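Local coordinates for protein mercuric reductase (Metallosphaera sedula, PDB 4YWO) that probably reduces mercuric ion to elemental mercury with electrons from NADPH, working as an FAD-containing homodimer, at residues 23-28 with 48-52; 115-119 with 129-133; 390-394 with 443-448. All blocks are in the same frame, centred on the assembly; numbering follows the deposited sequence.

Contact 1. Residues 23-28 with 48-52. With FAD (flavin-adenine dinucleotide), chain B.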
loop_
_atom_site.group_PDB
_atom_site.type_symbol
_atom_site.label_atom_id
_atom_site.label_comp_id
_atom_site.label_asym_id
_atom_site.label_seq_id
_atom_site.Cartn_x
_atom_site.Cartn_y
_atom_site.Cartn_z
ATOM N N TYR A 23 3.524 -6.649 -30.221
ATOM C CA TYR A 23 3.423 -5.266 -29.743
ATOM C C TYR A 23 2.518 -5.074 -28.491
ATOM O O TYR A 23 1.631 -4.225 -28.428
ATOM C CB TYR A 23 3.117 -4.291 -30.877
ATOM C CG TYR A 23 1.950 -4.474 -31.777
ATOM C CD1 TYR A 23 0.760 -5.108 -31.403
ATOM C CD2 TYR A 23 2.068 -4.003 -33.093
ATOM C CE1 TYR A 23 -0.318 -5.181 -32.274
ATOM C CE2 TYR A 23 0.972 -4.088 -33.955
ATOM C CZ TYR A 23 -0.188 -4.716 -33.578
ATOM O OH TYR A 23 -1.264 -4.824 -34.446
ATOM N N GLY A 24 2.662 -6.056 -27.614
ATOM C CA GLY A 24 2.169 -5.986 -26.236
ATOM C C GLY A 24 3.179 -5.317 -25.313
ATOM O O GLY A 24 4.064 -4.564 -25.711
ATOM N N ALA A 25 3.075 -5.609 -24.052
ATOM C CA ALA A 25 3.902 -5.002 -23.013
ATOM C C ALA A 25 5.398 -5.237 -23.239
ATOM O O ALA A 25 6.199 -4.301 -23.191
ATOM C CB ALA A 25 3.518 -5.663 -21.650
ATOM N N ALA A 26 5.785 -6.486 -23.540
ATOM C CA ALA A 26 7.192 -6.785 -23.808
ATOM C C ALA A 26 7.704 -6.042 -25.058
ATOM O O ALA A 26 8.827 -5.522 -25.074
ATOM C CB ALA A 26 7.446 -8.262 -23.864
ATOM N N GLY A 27 6.926 -6.106 -26.166
ATOM C CA GLY A 27 7.356 -5.526 -27.385
ATOM C C GLY A 27 7.449 -4.007 -27.336
ATOM O O GLY A 27 8.401 -3.410 -27.864
ATOM N N PHE A 28 6.491 -3.425 -26.628
ATOM C CA PHE A 28 6.619 -1.979 -26.397
ATOM C C PHE A 28 7.813 -1.551 -25.590
ATOM O O PHE A 28 8.475 -0.520 -25.955
ATOM C CB PHE A 28 5.332 -1.350 -25.764
ATOM C CG PHE A 28 4.416 -0.779 -26.785
ATOM C CD1 PHE A 28 3.543 -1.592 -27.496
ATOM C CD2 PHE A 28 4.430 0.568 -27.111
ATOM C CE1 PHE A 28 2.690 -1.100 -28.459
ATOM C CE2 PHE A 28 3.609 1.063 -28.090
ATOM C CZ PHE A 28 2.721 0.268 -28.770
ATOM N N GLU A 48 -4.955 -6.097 -31.697
ATOM C CA GLU A 48 -5.033 -4.768 -31.107
ATOM C C GLU A 48 -3.691 -4.283 -30.575
ATOM O O GLU A 48 -2.963 -5.001 -29.858
ATOM C CB GLU A 48 -6.137 -4.697 -30.025
ATOM C CG GLU A 48 -7.513 -5.100 -30.499
ATOM C CD GLU A 48 -8.629 -4.954 -29.472
ATOM O OE1 GLU A 48 -9.482 -4.080 -29.731
ATOM O OE2 GLU A 48 -8.718 -5.742 -28.477
ATOM N N ILE A 49 -3.346 -3.039 -30.831
ATOM C CA ILE A 49 -2.142 -2.444 -30.300
ATOM C C ILE A 49 -2.184 -2.481 -28.750
ATOM O O ILE A 49 -3.194 -2.284 -28.113
ATOM C CB ILE A 49 -2.032 -0.941 -30.758
ATOM C CG1 ILE A 49 -1.922 -0.831 -32.299
ATOM C CG2 ILE A 49 -0.803 -0.307 -30.247
ATOM C CD1 ILE A 49 -0.586 -1.300 -32.778
ATOM N N GLY A 50 -1.059 -2.847 -28.161
ATOM C CA GLY A 50 -0.958 -2.964 -26.707
ATOM C C GLY A 50 -1.164 -4.351 -26.189
ATOM O O GLY A 50 -0.813 -4.640 -25.041
ATOM N N GLY A 51 -1.573 -5.287 -27.026
ATOM C CA GLY A 51 -1.654 -6.646 -26.589
ATOM C C GLY A 51 -2.637 -6.954 -25.488
ATOM O O GLY A 51 -3.740 -6.401 -25.501
ATOM N N THR A 52 -2.333 -7.914 -24.633
ATOM C CA THR A 52 -3.292 -8.462 -23.742
ATOM C C THR A 52 -3.663 -7.550 -22.589
ATOM O O THR A 52 -4.860 -7.446 -22.282
ATOM C CB THR A 52 -2.742 -9.785 -23.165
ATOM O OG1 THR A 52 -2.632 -10.732 -24.285
ATOM C CG2 THR A 52 -3.653 -10.372 -22.105
HETATM P PA FAD B . 1.192 -10.019 -25.386
HETATM O O1A FAD B . 0.839 -8.647 -24.863
HETATM O O2A FAD B . 0.095 -11.000 -25.725
HETATM O O5B FAD B . 2.125 -9.838 -26.685
HETATM C C5B FAD B . 1.824 -10.530 -27.895
HETATM C C4B FAD B . 1.407 -9.527 -28.963
HETATM O O4B FAD B . 2.198 -9.717 -30.139
HETATM C C3B FAD B . -0.052 -9.705 -29.348
HETATM O O3B FAD B . -0.780 -8.503 -29.084
HETATM C C2B FAD B . -0.066 -10.006 -30.833
HETATM O O2B FAD B . -0.804 -8.997 -31.530
HETATM C C1B FAD B . 1.386 -9.994 -31.284
HETATM N N9A FAD B . 1.747 -11.320 -31.845
HETATM C C8A FAD B . 1.557 -12.508 -31.242
HETATM N N7A FAD B . 1.995 -13.529 -32.022
HETATM C C5A FAD B . 2.480 -12.992 -33.156
HETATM C C6A FAD B . 3.095 -13.505 -34.403
HETATM N N6A FAD B . 3.286 -14.832 -34.596
HETATM N N1A FAD B . 3.462 -12.603 -35.341
HETATM C C2A FAD B . 3.278 -11.281 -35.161
HETATM N N3A FAD B . 2.726 -10.747 -34.056
HETATM C C4A FAD B . 2.313 -11.535 -33.035
HETATM N N1 FAD B . -0.692 -9.323 -15.300
HETATM C C2 FAD B . -0.438 -8.494 -14.256
HETATM O O2 FAD B . 0.750 -8.219 -13.983
HETATM N N3 FAD B . -1.414 -7.956 -13.503
HETATM C C4 FAD B . -2.710 -8.201 -13.730
HETATM O O4 FAD B . -3.594 -7.685 -13.012
HETATM C C4X FAD B . -3.073 -9.098 -14.854
HETATM N N5 FAD B . -4.358 -9.395 -15.149
HETATM C C5X FAD B . -4.657 -10.217 -16.182
HETATM C C6 FAD B . -5.986 -10.509 -16.467
HETATM C C7 FAD B . -6.303 -11.353 -17.526
HETATM C C7M FAD B . -7.743 -11.667 -17.833
HETATM C C8 FAD B . -5.220 -11.945 -18.356
HETATM C C8M FAD B . -5.566 -12.859 -19.502
HETATM C C9 FAD B . -3.890 -11.657 -18.074
HETATM C C9A FAD B . -3.574 -10.813 -17.016
HETATM N N10 FAD B . -2.229 -10.515 -16.724
HETATM C C10 FAD B . -1.953 -9.656 -15.643
HETATM C "C1'" FAD B . -1.142 -11.084 -17.525
HETATM C "C2'" FAD B . -0.614 -10.029 -18.488
HETATM O "O2'" FAD B . -1.704 -9.464 -19.223
HETATM C "C3'" FAD B . 0.395 -10.631 -19.458
HETATM O "O3'" FAD B . 1.403 -11.334 -18.724
HETATM C "C4'" FAD B . 1.049 -9.548 -20.308
HETATM O "O4'" FAD B . 0.074 -8.974 -21.184
HETATM C "C5'" FAD B . 2.198 -10.119 -21.132
HETATM O "O5'" FAD B . 2.419 -9.294 -22.274
HETATM P P FAD B . 3.270 -9.844 -23.525
HETATM O O1P FAD B . 3.659 -8.664 -24.385
HETATM O O2P FAD B . 4.335 -10.776 -23.000
HETATM O O3P FAD B . 2.186 -10.719 -24.331
HETATM O O HOH W 1 0.332 -6.717 -22.692
#
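Two glycines packed backbone to backbone stand out here: the CA atoms of G24 and G51 lie 3.9 Å apart, against the FAD pyrophosphate. A CB on either would collide with FAD O1A, and one on G51 would strike G24 CA, so two bare backbones let the phosphate approach. G24, the N-cap of helix 25-36, belongs to a GxGxxG sequence consistent with a Rossmann-type dinucleotide fold; A26 N donates to FAD O1P (3.2 Å) and T52 N to FAD O1A (3.3 Å). Water 1 accepts from A25 N (3.3 Å) and lies 2.9 Å from FAD O1A. The type II turn E48-G51 closes through G51 N to E48 O (3.2 Å) and meets 23-28 by a weak hydrogen bond from G50 N to Y23 O (3.0 Å), while I49 CD1 sits 3.6 Å above the Y23 ring centroid in a CH-pi contact. Further out, Y23 OH bonds G47 O, I49 and F28 pack on helix 87-110, Y23 and I49 touch strand 114-117, and A25 meets helix 314-330.

Contact 2. Residues 115-119 with 129-133. With FAD (flavin-adenine dinucleotide), chain B.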
loop_
_atom_site.group_PDB
_atom_site.type_symbol
_atom_site.label_atom_id
_atom_site.label_comp_id
_atom_site.label_asym_id
_atom_site.label_seq_id
_atom_site.Cartn_x
_atom_site.Cartn_y
_atom_site.Cartn_z
ATOM N N LEU A 115 6.507 0.324 -38.053
ATOM C CA LEU A 115 5.472 -0.573 -37.629
ATOM C C LEU A 115 4.936 -1.397 -38.823
ATOM O O LEU A 115 4.528 -0.866 -39.837
ATOM C CB LEU A 115 4.353 0.213 -37.025
ATOM C CG LEU A 115 3.153 -0.522 -36.541
ATOM C CD1 LEU A 115 3.492 -1.348 -35.332
ATOM C CD2 LEU A 115 2.060 0.478 -36.229
ATOM N N ILE A 116 4.828 -2.697 -38.652
ATOM C CA ILE A 116 4.157 -3.581 -39.611
ATOM C C ILE A 116 3.097 -4.387 -38.965
ATOM O O ILE A 116 3.367 -4.984 -37.916
ATOM C CB ILE A 116 5.201 -4.491 -40.258
ATOM C CG1 ILE A 116 6.350 -3.697 -40.878
ATOM C CG2 ILE A 116 4.501 -5.490 -41.234
ATOM C CD1 ILE A 116 7.471 -4.556 -41.350
ATOM N N GLN A 117 1.843 -4.372 -39.457
ATOM C CA GLN A 117 0.825 -5.156 -38.903
ATOM C C GLN A 117 0.621 -6.429 -39.698
ATOM O O GLN A 117 0.306 -6.403 -40.896
ATOM C CB GLN A 117 -0.472 -4.337 -38.685
ATOM C CG GLN A 117 -0.232 -3.333 -37.556
ATOM C CD GLN A 117 -1.388 -2.402 -37.258
ATOM O OE1 GLN A 117 -2.022 -2.479 -36.187
ATOM N NE2 GLN A 117 -1.650 -1.484 -38.182
ATOM N N GLY A 118 0.829 -7.531 -39.032
ATOM C CA GLY A 118 0.689 -8.821 -39.656
ATOM C C GLY A 118 1.308 -9.919 -38.831
ATOM O O GLY A 118 1.994 -9.641 -37.854
ATOM N N GLU A 119 1.086 -11.175 -39.250
ATOM C CA GLU A 119 1.598 -12.369 -38.584
ATOM C C GLU A 119 3.002 -12.634 -39.125
ATOM O O GLU A 119 3.147 -12.853 -40.375
ATOM C CB GLU A 119 0.684 -13.550 -38.749
ATOM C CG GLU A 119 1.192 -14.786 -38.120
ATOM C CD GLU A 119 0.322 -15.986 -38.176
ATOM O OE1 GLU A 119 -0.444 -16.181 -37.208
ATOM O OE2 GLU A 119 0.425 -16.720 -39.188
ATOM N N LYS A 129 9.023 -13.847 -42.447
ATOM C CA LYS A 129 8.061 -13.395 -43.401
ATOM C C LYS A 129 6.870 -12.786 -42.720
ATOM O O LYS A 129 6.360 -13.328 -41.717
ATOM C CB LYS A 129 7.655 -14.571 -44.387
ATOM C CG LYS A 129 6.923 -15.704 -43.702
ATOM C CD LYS A 129 6.448 -16.868 -44.645
ATOM C CE LYS A 129 5.893 -18.032 -43.792
ATOM N NZ LYS A 129 5.210 -19.109 -44.578
ATOM N N VAL A 130 6.422 -11.685 -43.306
ATOM C CA VAL A 130 5.135 -11.128 -42.933
ATOM C C VAL A 130 4.460 -10.527 -44.189
ATOM O O VAL A 130 5.021 -9.737 -44.882
ATOM C CB VAL A 130 5.287 -10.133 -41.744
ATOM C CG1 VAL A 130 6.346 -9.101 -42.019
ATOM C CG2 VAL A 130 3.950 -9.586 -41.302
ATOM N N ASN A 131 3.180 -10.838 -44.311
ATOM C CA ASN A 131 2.348 -10.367 -45.444
ATOM C C ASN A 131 3.094 -10.655 -46.802
ATOM O O ASN A 131 3.069 -9.869 -47.777
ATOM C CB ASN A 131 2.016 -8.878 -45.293
ATOM C CG ASN A 131 1.231 -8.558 -43.980
ATOM O OD1 ASN A 131 0.451 -9.339 -43.546
ATOM N ND2 ASN A 131 1.514 -7.416 -43.356
ATOM N N GLY A 132 3.808 -11.749 -46.806
ATOM C CA GLY A 132 4.552 -12.192 -47.999
ATOM C C GLY A 132 5.859 -11.543 -48.283
ATOM O O GLY A 132 6.496 -11.861 -49.276
ATOM N N GLN A 133 6.367 -10.682 -47.383
ATOM C CA GLN A 133 7.579 -10.027 -47.522
ATOM C C GLN A 133 8.638 -10.535 -46.574
ATOM O O GLN A 133 8.274 -10.976 -45.471
ATOM C CB GLN A 133 7.222 -8.602 -47.154
ATOM C CG GLN A 133 8.236 -7.554 -47.062
ATOM C CD GLN A 133 7.446 -6.251 -46.904
ATOM O OE1 GLN A 133 6.474 -6.036 -47.654
ATOM N NE2 GLN A 133 7.769 -5.448 -45.891
HETATM P PA FAD B . 1.192 -10.019 -25.386
HETATM O O1A FAD B . 0.839 -8.647 -24.863
HETATM O O2A FAD B . 0.095 -11.000 -25.725
HETATM O O5B FAD B . 2.125 -9.838 -26.685
HETATM C C5B FAD B . 1.824 -10.530 -27.895
HETATM C C4B FAD B . 1.407 -9.527 -28.963
HETATM O O4B FAD B . 2.198 -9.717 -30.139
HETATM C C3B FAD B . -0.052 -9.705 -29.348
HETATM O O3B FAD B . -0.780 -8.503 -29.084
HETATM C C2B FAD B . -0.066 -10.006 -30.833
HETATM O O2B FAD B . -0.804 -8.997 -31.530
HETATM C C1B FAD B . 1.386 -9.994 -31.284
HETATM N N9A FAD B . 1.747 -11.320 -31.845
HETATM C C8A FAD B . 1.557 -12.508 -31.242
HETATM N N7A FAD B . 1.995 -13.529 -32.022
HETATM C C5A FAD B . 2.480 -12.992 -33.156
HETATM C C6A FAD B . 3.095 -13.505 -34.403
HETATM N N6A FAD B . 3.286 -14.832 -34.596
HETATM N N1A FAD B . 3.462 -12.603 -35.341
HETATM C C2A FAD B . 3.278 -11.281 -35.161
HETATM N N3A FAD B . 2.726 -10.747 -34.056
HETATM C C4A FAD B . 2.313 -11.535 -33.035
HETATM N N1 FAD B . -0.692 -9.323 -15.300
HETATM C C2 FAD B . -0.438 -8.494 -14.256
HETATM O O2 FAD B . 0.750 -8.219 -13.983
HETATM N N3 FAD B . -1.414 -7.956 -13.503
HETATM C C4 FAD B . -2.710 -8.201 -13.730
HETATM O O4 FAD B . -3.594 -7.685 -13.012
HETATM C C4X FAD B . -3.073 -9.098 -14.854
HETATM N N5 FAD B . -4.358 -9.395 -15.149
HETATM C C5X FAD B . -4.657 -10.217 -16.182
HETATM C C6 FAD B . -5.986 -10.509 -16.467
HETATM C C7 FAD B . -6.303 -11.353 -17.526
HETATM C C7M FAD B . -7.743 -11.667 -17.833
HETATM C C8 FAD B . -5.220 -11.945 -18.356
HETATM C C8M FAD B . -5.566 -12.859 -19.502
HETATM C C9 FAD B . -3.890 -11.657 -18.074
HETATM C C9A FAD B . -3.574 -10.813 -17.016
HETATM N N10 FAD B . -2.229 -10.515 -16.724
HETATM C C10 FAD B . -1.953 -9.656 -15.643
HETATM C "C1'" FAD B . -1.142 -11.084 -17.525
HETATM C "C2'" FAD B . -0.614 -10.029 -18.488
HETATM O "O2'" FAD B . -1.704 -9.464 -19.223
HETATM C "C3'" FAD B . 0.395 -10.631 -19.458
HETATM O "O3'" FAD B . 1.403 -11.334 -18.724
HETATM C "C4'" FAD B . 1.049 -9.548 -20.308
HETATM O "O4'" FAD B . 0.074 -8.974 -21.184
HETATM C "C5'" FAD B . 2.198 -10.119 -21.132
HETATM O "O5'" FAD B . 2.419 -9.294 -22.274
HETATM P P FAD B . 3.270 -9.844 -23.525
HETATM O O1P FAD B . 3.659 -8.664 -24.385
HETATM O O2P FAD B . 4.335 -10.776 -23.000
HETATM O O3P FAD B . 2.186 -10.719 -24.331
HETATM O O HOH W 2 1.626 -12.427 -42.518
HETATM O O HOH W 3 -0.767 -11.352 -41.501
#
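Strand 114-117 ends just before G118, and the chain at 118-119 passes beside strand 127-130 without any direct backbone hydrogen bond between the two segments; the closest CA atoms, of E119 and V130, are 5.7 Å apart. Residues 130-133 form a type I' hairpin turn, closed by paired bonds between V130 and Q133, with N131 in a left-handed conformation. From there the N131 side chain reaches back, its ND2 donating to Q117 O at 2.9 Å and nearly straight. Beside it, V130 CG1 meets I116 CG2 at 4.1 Å, and V130 CG2 lies 3.6 Å from G118 C, where a CB on G118 would clash. Water 2 accepts from N131 N and lies 2.7 Å from E119 O, and water 3 joins E119 N to N131 OD1. G118 O is 3.4 Å from C2A of the FAD adenine. An apolar I116-V130 patch, flanked by an amide side chain and waters, thus joins segments that no backbone bond crosses.

Contact 3. Residues 390-394 with 443-448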
loop_
_atom_site.group_PDB
_atom_site.type_symbol
_atom_site.label_atom_id
_atom_site.label_comp_id
_atom_site.label_asym_id
_atom_site.label_seq_id
_atom_site.Cartn_x
_atom_site.Cartn_y
_atom_site.Cartn_z
ATOM N N PHE A 390 -3.414 -12.978 6.620
ATOM C CA PHE A 390 -2.152 -13.197 7.240
ATOM C C PHE A 390 -1.008 -12.569 6.503
ATOM O O PHE A 390 -1.137 -12.182 5.333
ATOM C CB PHE A 390 -1.844 -14.729 7.395
ATOM C CG PHE A 390 -1.585 -15.410 6.082
ATOM C CD1 PHE A 390 -0.315 -15.410 5.499
ATOM C CD2 PHE A 390 -2.637 -15.828 5.277
ATOM C CE1 PHE A 390 -0.118 -15.938 4.212
ATOM C CE2 PHE A 390 -2.445 -16.365 4.022
ATOM C CZ PHE A 390 -1.202 -16.398 3.462
ATOM N N VAL A 391 0.131 -12.502 7.168
ATOM C CA VAL A 391 1.407 -12.129 6.502
ATOM C C VAL A 391 2.429 -13.204 6.894
ATOM O O VAL A 391 2.619 -13.498 8.092
ATOM C CB VAL A 391 1.905 -10.706 6.843
ATOM C CG1 VAL A 391 3.137 -10.417 6.072
ATOM C CG2 VAL A 391 0.850 -9.755 6.465
ATOM N N LYS A 392 3.067 -13.804 5.887
ATOM C CA LYS A 392 4.104 -14.840 6.128
ATOM C C LYS A 392 5.414 -14.348 5.561
ATOM O O LYS A 392 5.475 -13.846 4.428
ATOM C CB LYS A 392 3.736 -16.112 5.433
ATOM C CG LYS A 392 4.647 -17.295 5.691
ATOM C CD LYS A 392 3.958 -18.564 5.120
ATOM C CE LYS A 392 4.677 -19.782 5.559
ATOM N NZ LYS A 392 3.978 -21.014 5.044
ATOM N N MET A 393 6.464 -14.485 6.334
ATOM C CA MET A 393 7.812 -14.028 5.971
ATOM C C MET A 393 8.785 -15.171 6.071
ATOM O O MET A 393 8.685 -15.954 7.045
ATOM C CB MET A 393 8.221 -12.823 6.813
ATOM C CG MET A 393 9.610 -12.182 6.507
ATOM S SD MET A 393 9.926 -10.711 7.446
ATOM C CE MET A 393 8.956 -9.546 6.508
ATOM N N VAL A 394 9.628 -15.325 5.078
ATOM C CA VAL A 394 10.590 -16.406 5.015
ATOM C C VAL A 394 11.991 -15.857 4.898
ATOM O O VAL A 394 12.232 -14.946 4.096
ATOM C CB VAL A 394 10.332 -17.297 3.808
ATOM C CG1 VAL A 394 11.307 -18.457 3.732
ATOM C CG2 VAL A 394 8.887 -17.779 3.669
ATOM N N SER A 443 2.227 -4.399 8.964
ATOM C CA SER A 443 2.283 -5.870 9.132
ATOM C C SER A 443 3.618 -6.465 8.678
ATOM O O SER A 443 4.052 -7.473 9.246
ATOM C CB SER A 443 1.149 -6.570 8.419
ATOM O OG SER A 443 1.291 -6.392 7.022
ATOM N N LEU A 444 4.338 -5.846 7.760
ATOM C CA LEU A 444 5.686 -6.320 7.356
ATOM C C LEU A 444 6.669 -6.204 8.519
ATOM O O LEU A 444 7.462 -7.084 8.737
ATOM C CB LEU A 444 6.209 -5.532 6.145
ATOM C CG LEU A 444 5.352 -5.792 4.903
ATOM C CD1 LEU A 444 5.814 -4.858 3.799
ATOM C CD2 LEU A 444 5.527 -7.207 4.392
ATOM N N ARG A 445 6.560 -5.131 9.295
ATOM C CA ARG A 445 7.450 -4.978 10.437
ATOM C C ARG A 445 6.953 -5.862 11.593
ATOM O O ARG A 445 7.757 -6.439 12.288
ATOM C CB ARG A 445 7.531 -3.473 10.825
ATOM C CG ARG A 445 8.363 -3.183 12.088
ATOM C CD ARG A 445 8.654 -1.665 12.263
ATOM N NE ARG A 445 9.499 -1.504 13.424
ATOM C CZ ARG A 445 9.077 -1.595 14.662
ATOM N NH1 ARG A 445 7.789 -1.831 14.951
ATOM N NH2 ARG A 445 9.984 -1.464 15.613
ATOM N N LEU A 446 5.643 -6.043 11.744
ATOM C CA LEU A 446 5.152 -6.891 12.818
ATOM C C LEU A 446 5.508 -8.289 12.633
ATOM O O LEU A 446 5.895 -9.023 13.645
ATOM C CB LEU A 446 3.638 -6.745 12.937
ATOM C CG LEU A 446 3.097 -5.366 13.354
ATOM C CD1 LEU A 446 1.607 -5.283 13.159
ATOM C CD2 LEU A 446 3.559 -5.086 14.804
ATOM N N VAL A 447 5.457 -8.801 11.408
ATOM C CA VAL A 447 5.925 -10.163 11.234
ATOM C C VAL A 447 7.417 -10.301 11.421
ATOM O O VAL A 447 7.915 -11.352 11.869
ATOM C CB VAL A 447 5.425 -10.786 9.883
ATOM C CG1 VAL A 447 6.116 -10.219 8.681
ATOM C CG2 VAL A 447 5.489 -12.314 9.870
ATOM N N ALA A 448 8.196 -9.297 11.046
ATOM C CA ALA A 448 9.662 -9.276 11.340
ATOM C C ALA A 448 9.897 -9.397 12.876
ATOM O O ALA A 448 10.858 -10.163 13.289
ATOM C CB ALA A 448 10.275 -7.969 10.797
#
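Strand-on-helix packing in a buried apolar layer defines this contact, which lies in the dimerisation domain, where helix 442-449 rests on one face of the antiparallel sheet. Strand 390-396 is an inner strand of that sheet, bonded through its backbone to 399-407 on one side and 368-374 on the other, so its main chain is already committed and no hydrogen bond crosses to the helix. The short axes come within 8.4 Å and cross at -56°. Alternation along the strand decides who takes part: the CA-to-CB bonds of V391 and M393 point toward the helix, whereas that of K392 points away, its amine forming salt bridges to E214 and E216. On the helix, S443, L444, V447 and A448 supply the matching surface, spaced as one helical face. V447 is central. Its CG1 lies 4.0 Å from V391 CG1 and 3.6 Å from M393 CE, so it rests between the two strand side chains. M393, extended through chi1 and chi2, then turns at chi3 to bring CE within 3.6 Å of L444 O, while its SD lies 4.3 Å from A448 CB. At the other end V391 CG2 approaches S443 OG at 3.4 Å; that hydroxyl hydrogen-bonds I440 O and can therefore sit against a methyl group. Outward from the sheet, R445 packs on R319 of the second subunit. A helix laid over an antiparallel sheet, with its outer side near the partner chain, is the alpha/beta arrangement of the C-terminal interface domain in the pyridine nucleotide-disulphide oxidoreductases.

In the fold
Place in the fold, more than burial, separates the chemistry of the three contacts. Contacts 1 and 2 share the FAD-binding region, their centres 16 Å apart, and adjoin directly: Y23 OH and Q117 OE1 form a probable hydrogen bond at 3.0 Å, and Y23 also packs on L115. Contact 1 is buried around the pyrophosphate; contact 2, at the surface near the adenine, joins its segments through an amide side chain and waters. Contact 3 stands apart, about 36 Å from contact 1 and 51 Å from contact 2 between centres, buried and packed mainly through aliphatic and methionine side chains. Contact 1 meets a phosphate with amides and a hydroxyl; contact 3 packs a helix on a sheet within one domain.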